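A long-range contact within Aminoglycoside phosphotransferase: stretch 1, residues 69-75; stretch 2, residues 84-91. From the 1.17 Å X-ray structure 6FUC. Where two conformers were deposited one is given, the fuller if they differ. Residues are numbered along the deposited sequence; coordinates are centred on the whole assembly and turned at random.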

# COMPACT_ATOMS: atom_id res chain seq x y z
N PRO A 69 -4.38 3.97 -13.35
CA PRO A 69 -4.23 2.58 -13.73
C PRO A 69 -4.10 1.66 -12.51
O PRO A 69 -3.34 1.89 -11.58
CB PRO A 69 -2.94 2.58 -14.55
CG PRO A 69 -2.14 3.75 -14.02
CD PRO A 69 -3.20 4.77 -13.74
N GLY A 70 -4.84 0.56 -12.56
CA GLY A 70 -4.94 -0.37 -11.44
C GLY A 70 -5.68 -1.62 -11.90
O GLY A 70 -6.02 -1.79 -13.06
N PRO A 71 -5.92 -2.54 -10.98
CA PRO A 71 -6.63 -3.79 -11.29
C PRO A 71 -8.10 -3.54 -11.58
O PRO A 71 -8.64 -2.46 -11.27
CB PRO A 71 -6.45 -4.61 -10.03
CG PRO A 71 -5.58 -3.87 -9.12
CD PRO A 71 -5.60 -2.44 -9.56
N ARG A 72 -8.75 -4.55 -12.11
CA ARG A 72 -10.21 -4.58 -12.19
C ARG A 72 -10.71 -5.71 -11.28
O ARG A 72 -10.08 -6.76 -11.16
CB ARG A 72 -10.68 -4.85 -13.62
CG ARG A 72 -10.25 -3.72 -14.52
CD ARG A 72 -10.50 -4.03 -16.00
NE ARG A 72 -9.69 -5.13 -16.55
CZ ARG A 72 -10.16 -6.36 -16.83
NH1 ARG A 72 -9.32 -7.25 -17.40
NH2 ARG A 72 -11.39 -6.73 -16.51
N VAL A 73 -11.88 -5.45 -10.66
CA VAL A 73 -12.53 -6.51 -9.91
C VAL A 73 -13.21 -7.50 -10.87
O VAL A 73 -14.07 -7.10 -11.65
CB VAL A 73 -13.55 -5.96 -8.91
CG1 VAL A 73 -14.23 -7.10 -8.17
CG2 VAL A 73 -12.89 -4.98 -7.92
N LEU A 74 -12.80 -8.77 -10.77
CA LEU A 74 -13.38 -9.80 -11.63
C LEU A 74 -14.48 -10.56 -10.93
O LEU A 74 -15.39 -11.04 -11.60
CB LEU A 74 -12.26 -10.75 -12.09
CG LEU A 74 -11.16 -10.07 -12.93
CD1 LEU A 74 -10.07 -11.03 -13.28
CD2 LEU A 74 -11.72 -9.43 -14.18
N ASP A 75 -14.39 -10.76 -9.61
CA ASP A 75 -15.48 -11.43 -8.89
C ASP A 75 -15.31 -11.12 -7.39
O ASP A 75 -14.24 -10.74 -6.93
CB ASP A 75 -15.55 -12.91 -9.17
CG ASP A 75 -16.96 -13.52 -9.01
OD1 ASP A 75 -17.91 -12.78 -8.66
OD2 ASP A 75 -17.06 -14.76 -9.22
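Stretch 2 84-91: GLLTSTVE

The pairing of the two strands is broken by a β-bulge: between V73 and D75 the register slips by one residue, so that the carbonyl of L86 accepts two backbone hydrogen bonds, from L74 N (2.7 Å to L86 O) and from D75 N (3.2 Å to L86 O). The extra residue is L74, whose phi/psi of -98/-34° departs from the extended conformation and brings its own amide and the next one to bear on the same oxygen. D75 O then closes the pair by accepting from L86 N at 2.9 Å.

Stretch 2 is extended from G84 to S88 and runs antiparallel to stretch 1, in which residues 73-75 form the strand; the N-to-C directions of the two strands make an angle of 130°, and their axes approach to 4.4 Å. V73 faces T87 as a non-hydrogen-bonded pair (CA to CA 4.5 Å), and D75 faces L86 as a hydrogen-bonded pair (CA to CA 5.0 Å). The side chains of V73 and T87 share one face of the sheet, while those of D75 and L86 lie on the other, where D75 CB and L86 CB are 4.2 Å apart.

Beyond the bulge, S88 grips R72 through both its backbone and its side chain. S88 N donates to R72 O (2.9 Å), and R72 N donates to S88 OG (2.9 Å), the hydroxyl being held in the p rotamer and taking the place of a main-chain carbonyl as acceptor. The same S88 OG lies over one face of the R72 guanidinium. R72 O also receives a CA-H...O contact from T87 CA at 3.1 Å, so this carbonyl is approached by two successive residues of stretch 2.

Apolar contacts fill in around this polar framework. The CB of L74 points toward stretch 2, and its m,t rotamer carries CD1 to 3.5 Å from S88 N and 3.6 Å from T87 C, laying the side chain along the backbone of the partner strand. L85 begins sideways, but its end comes nearer, with CD1 3.9 Å from V73 CG1. After S88 the chain leaves the strand yet remains in contact through V90: T89 points away, whereas V90 turns toward stretch 1 and places CG2 4.0 Å from P71 CD and 3.7 Å from G70 C. The buried P71 also rests against the strand end, its CB 3.6 Å from S88 O and 4.1 Å from T87 CB. Together the two stretches bury 502 Å², summed over both sides.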

# COMPACT_ATOMS: atom_id res chain seq x y z
N GLY A 84 -13.56 -13.97 -0.86
CA GLY A 84 -12.51 -13.88 -1.87
C GLY A 84 -12.79 -12.78 -2.83
O GLY A 84 -13.90 -12.62 -3.32
N LEU A 85 -11.73 -12.01 -3.11
CA LEU A 85 -11.77 -10.90 -4.04
C LEU A 85 -10.85 -11.24 -5.21
O LEU A 85 -9.63 -11.36 -5.03
CB LEU A 85 -11.28 -9.63 -3.34
CG LEU A 85 -11.05 -8.42 -4.18
CD1 LEU A 85 -12.28 -8.04 -4.97
CD2 LEU A 85 -10.53 -7.24 -3.36
N LEU A 86 -11.44 -11.43 -6.38
CA LEU A 86 -10.68 -11.83 -7.58
C LEU A 86 -10.46 -10.59 -8.42
O LEU A 86 -11.42 -9.86 -8.71
CB LEU A 86 -11.43 -12.91 -8.37
CG LEU A 86 -11.49 -14.29 -7.80
CD1 LEU A 86 -12.27 -14.39 -6.52
CD2 LEU A 86 -12.07 -15.25 -8.81
N THR A 87 -9.20 -10.31 -8.83
CA THR A 87 -8.85 -9.17 -9.60
C THR A 87 -7.94 -9.53 -10.78
O THR A 87 -7.27 -10.55 -10.78
CB THR A 87 -8.14 -8.10 -8.72
OG1 THR A 87 -7.02 -8.71 -8.05
CG2 THR A 87 -9.10 -7.47 -7.67
N SER A 88 -7.94 -8.64 -11.78
CA SER A 88 -7.03 -8.81 -12.91
C SER A 88 -5.58 -8.47 -12.45
O SER A 88 -5.33 -7.54 -11.70
CB SER A 88 -7.47 -7.96 -14.07
OG SER A 88 -7.51 -6.59 -13.70
N THR A 89 -4.62 -9.22 -13.02
CA THR A 89 -3.24 -8.85 -12.88
C THR A 89 -2.95 -7.54 -13.53
O THR A 89 -3.38 -7.29 -14.66
CB THR A 89 -2.36 -9.94 -13.52
OG1 THR A 89 -2.62 -11.13 -12.79
CG2 THR A 89 -0.89 -9.60 -13.53
N VAL A 90 -2.16 -6.69 -12.85
CA VAL A 90 -1.55 -5.54 -13.46
C VAL A 90 -0.22 -6.03 -13.99
O VAL A 90 0.69 -6.30 -13.23
CB VAL A 90 -1.41 -4.38 -12.49
CG1 VAL A 90 -0.66 -3.26 -13.17
CG2 VAL A 90 -2.80 -3.92 -12.02
N GLU A 91 -0.14 -6.21 -15.31
CA GLU A 91 1.05 -6.82 -15.88
C GLU A 91 2.27 -5.94 -15.78
O GLU A 91 2.16 -4.74 -16.01
CB GLU A 91 0.82 -7.23 -17.31
CG GLU A 91 -0.33 -8.20 -17.52
CD GLU A 91 -0.05 -9.65 -17.13
OE1 GLU A 91 1.12 -10.07 -16.95
OE2 GLU A 91 -1.05 -10.40 -17.04